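Local coordinates for acetyltransferase (Agrobacterium tumefaciens str. C58, PDB 2G3A), which transfers the acetyl group of acetyl coenzyme A to acceptor substrates, preferring glucosamine 6-phosphate or dopamine, and releases CoA and the acetylated product, at the interface of chains A and B. Numbering follows the deposited sequence. Chains: chain A/B, acetyltransferase.

Contact 1: the interface of chains A and B. Residues chain A 113, 133, 147, 149; chain B 134-136, 147.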
# COMPACT_ATOMS: atom_id res chain seq x y z
N TYR A 113 -4.05 -0.21 -10.96
CA TYR A 113 -2.62 -0.35 -10.70
C TYR A 113 -2.33 -1.48 -9.73
O TYR A 113 -3.21 -1.98 -9.01
CB TYR A 113 -1.96 0.99 -10.30
CG TYR A 113 -2.35 1.52 -8.94
CD1 TYR A 113 -1.43 1.53 -7.88
CD2 TYR A 113 -3.63 2.06 -8.71
CE1 TYR A 113 -1.78 2.03 -6.62
CE2 TYR A 113 -3.98 2.57 -7.46
CZ TYR A 113 -3.05 2.56 -6.43
OH TYR A 113 -3.41 3.06 -5.19
N ILE A 133 5.43 1.45 -14.24
CA ILE A 133 5.46 2.89 -14.01
C ILE A 133 6.67 3.30 -13.18
O ILE A 133 7.04 4.46 -13.17
CB ILE A 133 4.12 3.45 -13.45
CG1 ILE A 133 3.72 2.76 -12.15
CG2 ILE A 133 3.02 3.36 -14.52
CD1 ILE A 133 2.30 3.11 -11.64
N TRP A 147 5.98 -1.17 -9.82
CA TRP A 147 4.60 -0.68 -9.88
C TRP A 147 4.21 -0.65 -11.33
O TRP A 147 5.02 -0.30 -12.22
CB TRP A 147 4.47 0.73 -9.27
CG TRP A 147 4.57 0.75 -7.74
CD1 TRP A 147 3.54 0.70 -6.84
CD2 TRP A 147 5.78 0.81 -6.97
NE1 TRP A 147 4.04 0.72 -5.55
CE2 TRP A 147 5.41 0.78 -5.61
CE3 TRP A 147 7.15 0.87 -7.30
CZ2 TRP A 147 6.37 0.82 -4.58
CZ3 TRP A 147 8.08 0.91 -6.28
CH2 TRP A 147 7.68 0.90 -4.93
N GLU A 149 0.70 0.09 -14.19
CA GLU A 149 -0.67 0.57 -14.42
C GLU A 149 -1.32 -0.10 -15.65
O GLU A 149 -0.64 -0.59 -16.56
CB GLU A 149 -0.68 2.09 -14.62
CG GLU A 149 -0.08 2.49 -15.99
CD GLU A 149 -0.01 3.99 -16.24
OE1 GLU A 149 -0.54 4.77 -15.42
OE2 GLU A 149 0.59 4.39 -17.27
N GLY B 134 8.16 7.17 -9.87
CA GLY B 134 7.11 7.00 -10.88
C GLY B 134 5.83 7.69 -10.43
O GLY B 134 5.74 8.16 -9.29
N SER B 135 4.84 7.72 -11.31
CA SER B 135 3.57 8.38 -11.00
C SER B 135 2.47 7.85 -11.90
O SER B 135 2.75 7.20 -12.91
CB SER B 135 3.70 9.91 -11.15
OG SER B 135 3.99 10.25 -12.50
N LEU B 136 1.23 8.09 -11.53
CA LEU B 136 0.11 7.79 -12.40
C LEU B 136 -0.98 8.82 -12.20
O LEU B 136 -1.01 9.49 -11.17
CB LEU B 136 -0.44 6.38 -12.16
CG LEU B 136 -1.16 6.00 -10.87
CD1 LEU B 136 -2.59 6.52 -10.84
CD2 LEU B 136 -1.19 4.48 -10.80
N TRP B 147 5.24 8.06 -6.42
CA TRP B 147 6.04 7.23 -5.53
C TRP B 147 7.42 7.80 -5.51
O TRP B 147 7.95 8.27 -6.55
CB TRP B 147 6.09 5.76 -6.01
CG TRP B 147 4.78 5.00 -5.79
CD1 TRP B 147 4.45 4.21 -4.72
CD2 TRP B 147 3.64 4.99 -6.67
NE1 TRP B 147 3.17 3.71 -4.88
CE2 TRP B 147 2.66 4.18 -6.07
CE3 TRP B 147 3.36 5.59 -7.91
CZ2 TRP B 147 1.41 3.95 -6.67
CZ3 TRP B 147 2.13 5.37 -8.50
CH2 TRP B 147 1.17 4.54 -7.88
O HOH W 1 6.00 6.77 -13.98
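A:Trp147 and B:Trp147 meet with the same torsions: in each, CG lies beside the backbone N and anti to the carbonyl carbon (chi1 -73°), and the indole is turned broadside to the CA-CB bond (chi2 -94°). The two indoles overlap at their five-membered ends, tilted against each other rather than parallel, and CD1 of each stands 3.5 Å above the other's ring plane, shifted toward the rim. The two NE1 atoms face each other at 3.2 Å without a hydrogen bond, since the N-H groups point elsewhere. The two-fold relation of the chains makes this pair its own twin.

The benzo end of B:Trp147 reaches on into chain A. Its CZ2 touches CE1 of A:Tyr113 at 3.7 Å, with the tyrosine carbon at the edge of the indole and in its plane, while its CZ3 meets CD1 of A:Ile133. B:Leu136 comes in beside it, its side chain about perpendicular to that of A:Tyr113. The CD2 methyl of B:Leu136 lies over the tyrosine ring at CG (3.7 Å) and also packs 3.8 Å from CD1 of A:Ile133. The carboxylate oxygen OE1 of A:Glu149 passes alongside CB of B:Leu136.

At the rim, water 1 joins the backbones: it is 2.7 Å from the carbonyl O of A:Ile133 and accepts the N-H of B:Ser135 at 3.1 Å from N. With residues from strands 131-136 and 145-151 of both chains, the patch forms an apolar, largely aromatic seam on the two-fold axis, which probably helps hold two acetyltransferase subunits together as a dimer.

Contact 2: the interface of chains A and B. Residues chain A 117, 139-141, 143; chain B 44, 73-74.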
# COMPACT_ATOMS: atom_id res chain seq x y z
N MSE A 117 6.98 -7.85 -6.03
CA MSE A 117 8.40 -8.19 -5.97
C MSE A 117 8.72 -9.54 -6.62
O MSE A 117 9.85 -10.00 -6.59
CB MSE A 117 8.87 -8.20 -4.53
CG MSE A 117 8.41 -9.46 -3.78
SE MSE A 117 8.96 -9.43 -1.91
CE MSE A 117 10.75 -10.21 -2.08
N LEU A 139 15.87 -4.95 -2.85
CA LEU A 139 15.54 -5.33 -1.47
C LEU A 139 16.71 -6.15 -0.85
O LEU A 139 17.59 -6.64 -1.57
CB LEU A 139 14.23 -6.11 -1.43
CG LEU A 139 13.01 -5.46 -2.12
CD1 LEU A 139 11.71 -6.26 -1.93
CD2 LEU A 139 12.81 -4.01 -1.73
N SER A 140 16.67 -6.30 0.49
CA SER A 140 17.69 -7.03 1.25
C SER A 140 17.83 -8.45 0.74
O SER A 140 18.88 -9.06 0.84
CB SER A 140 17.32 -7.06 2.73
OG SER A 140 16.15 -7.84 2.93
N SER A 141 16.74 -8.97 0.20
CA SER A 141 16.73 -10.32 -0.31
C SER A 141 17.07 -10.42 -1.81
O SER A 141 17.14 -11.53 -2.35
CB SER A 141 15.41 -11.01 0.04
OG SER A 141 14.33 -10.09 0.06
N GLN A 143 15.46 -8.93 -4.61
CA GLN A 143 14.40 -8.65 -5.56
C GLN A 143 14.20 -7.14 -5.66
O GLN A 143 14.84 -6.37 -4.96
CB GLN A 143 13.08 -9.29 -5.08
CG GLN A 143 13.18 -10.79 -4.80
CD GLN A 143 13.84 -11.10 -3.47
OE1 GLN A 143 13.96 -10.22 -2.59
NE2 GLN A 143 14.30 -12.35 -3.32
N PHE B 44 11.18 -16.22 -1.02
CA PHE B 44 12.02 -15.02 -0.95
C PHE B 44 12.69 -14.85 0.43
O PHE B 44 13.40 -13.87 0.66
CB PHE B 44 11.20 -13.76 -1.31
CG PHE B 44 10.51 -13.83 -2.66
CD1 PHE B 44 11.25 -13.79 -3.84
CD2 PHE B 44 9.13 -13.90 -2.74
CE1 PHE B 44 10.61 -13.84 -5.09
CE2 PHE B 44 8.48 -13.94 -3.98
CZ PHE B 44 9.22 -13.92 -5.15
N ARG B 73 12.39 -6.29 4.48
CA ARG B 73 13.30 -6.57 3.35
C ARG B 73 14.25 -5.40 3.05
O ARG B 73 14.56 -5.09 1.89
CB ARG B 73 12.49 -7.00 2.12
CG ARG B 73 11.65 -8.25 2.38
CD ARG B 73 10.88 -8.74 1.17
NE ARG B 73 10.09 -9.94 1.49
CZ ARG B 73 10.61 -11.15 1.65
NH1 ARG B 73 11.92 -11.36 1.53
NH2 ARG B 73 9.80 -12.16 1.95
N GLY B 74 14.69 -4.74 4.12
CA GLY B 74 15.73 -3.72 4.04
C GLY B 74 15.24 -2.31 3.77
O GLY B 74 16.05 -1.40 3.64
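The tight turn B:Arg73-B:Gly74, between strands 63-72 and 75-82 of the GNAT fold, docks with the end of helix 26-44 against the A loop that joins strands 131-136 and 145-151. Backbone meets backbone first: A:Ser140 N donates to the carbonyl O of B:Arg73 at 2.8 Å, nearly straight (178° at H), but from above the carbonyl plane.

From this anchor the B:Arg73 side chain runs out extended from CG to NE (chi2 -178°) and carries its guanidinium along the loop. NH1 donates to the hydroxyl OG of A:Ser141 at 3.1 Å, and to the carbonyl O of B:Phe44 at 3.0 Å, tying down the last residue of the helix. OG of A:Ser141 in turn donates to the amide OE1 of A:Gln143 (2.7 Å) on a lone pair in the carbonyl plane. This relay fixes the hydroxyl as an acceptor toward the arginine and orients the glutamine amide.

Selenomethionine A:Met117 crosses B:Arg73 at about a right angle. Its CE methyl sits in the corner of two flat groups, standing 3.5 Å above the guanidinium plane toward the rim and 3.7 Å from CG of B:Phe44, over that ring's face. A:Gln143 approaches the same side of the phenyl ring, its amide plane turned 77° from it, and its NE2 comes to 3.4 Å from CD1 at the ring's border.

Contact 1 and contact 2 lie about 20 Å apart, measured between the centres of their C-alpha atoms, and are parts of one two-fold interface. In chain A they are directly connected: the loop used in contact 2 joins strands 131-136 and 145-151, which serve contact 1, and A:Met117 follows strand 111-116, which holds A:Tyr113. Contact 1 is mainly apolar and lies at the axis, whereas contact 2 is a more polar site farther out that recurs with the chains exchanged. Together they would fix both the spacing and the mutual orientation of the subunits, in keeping with a probable dimer.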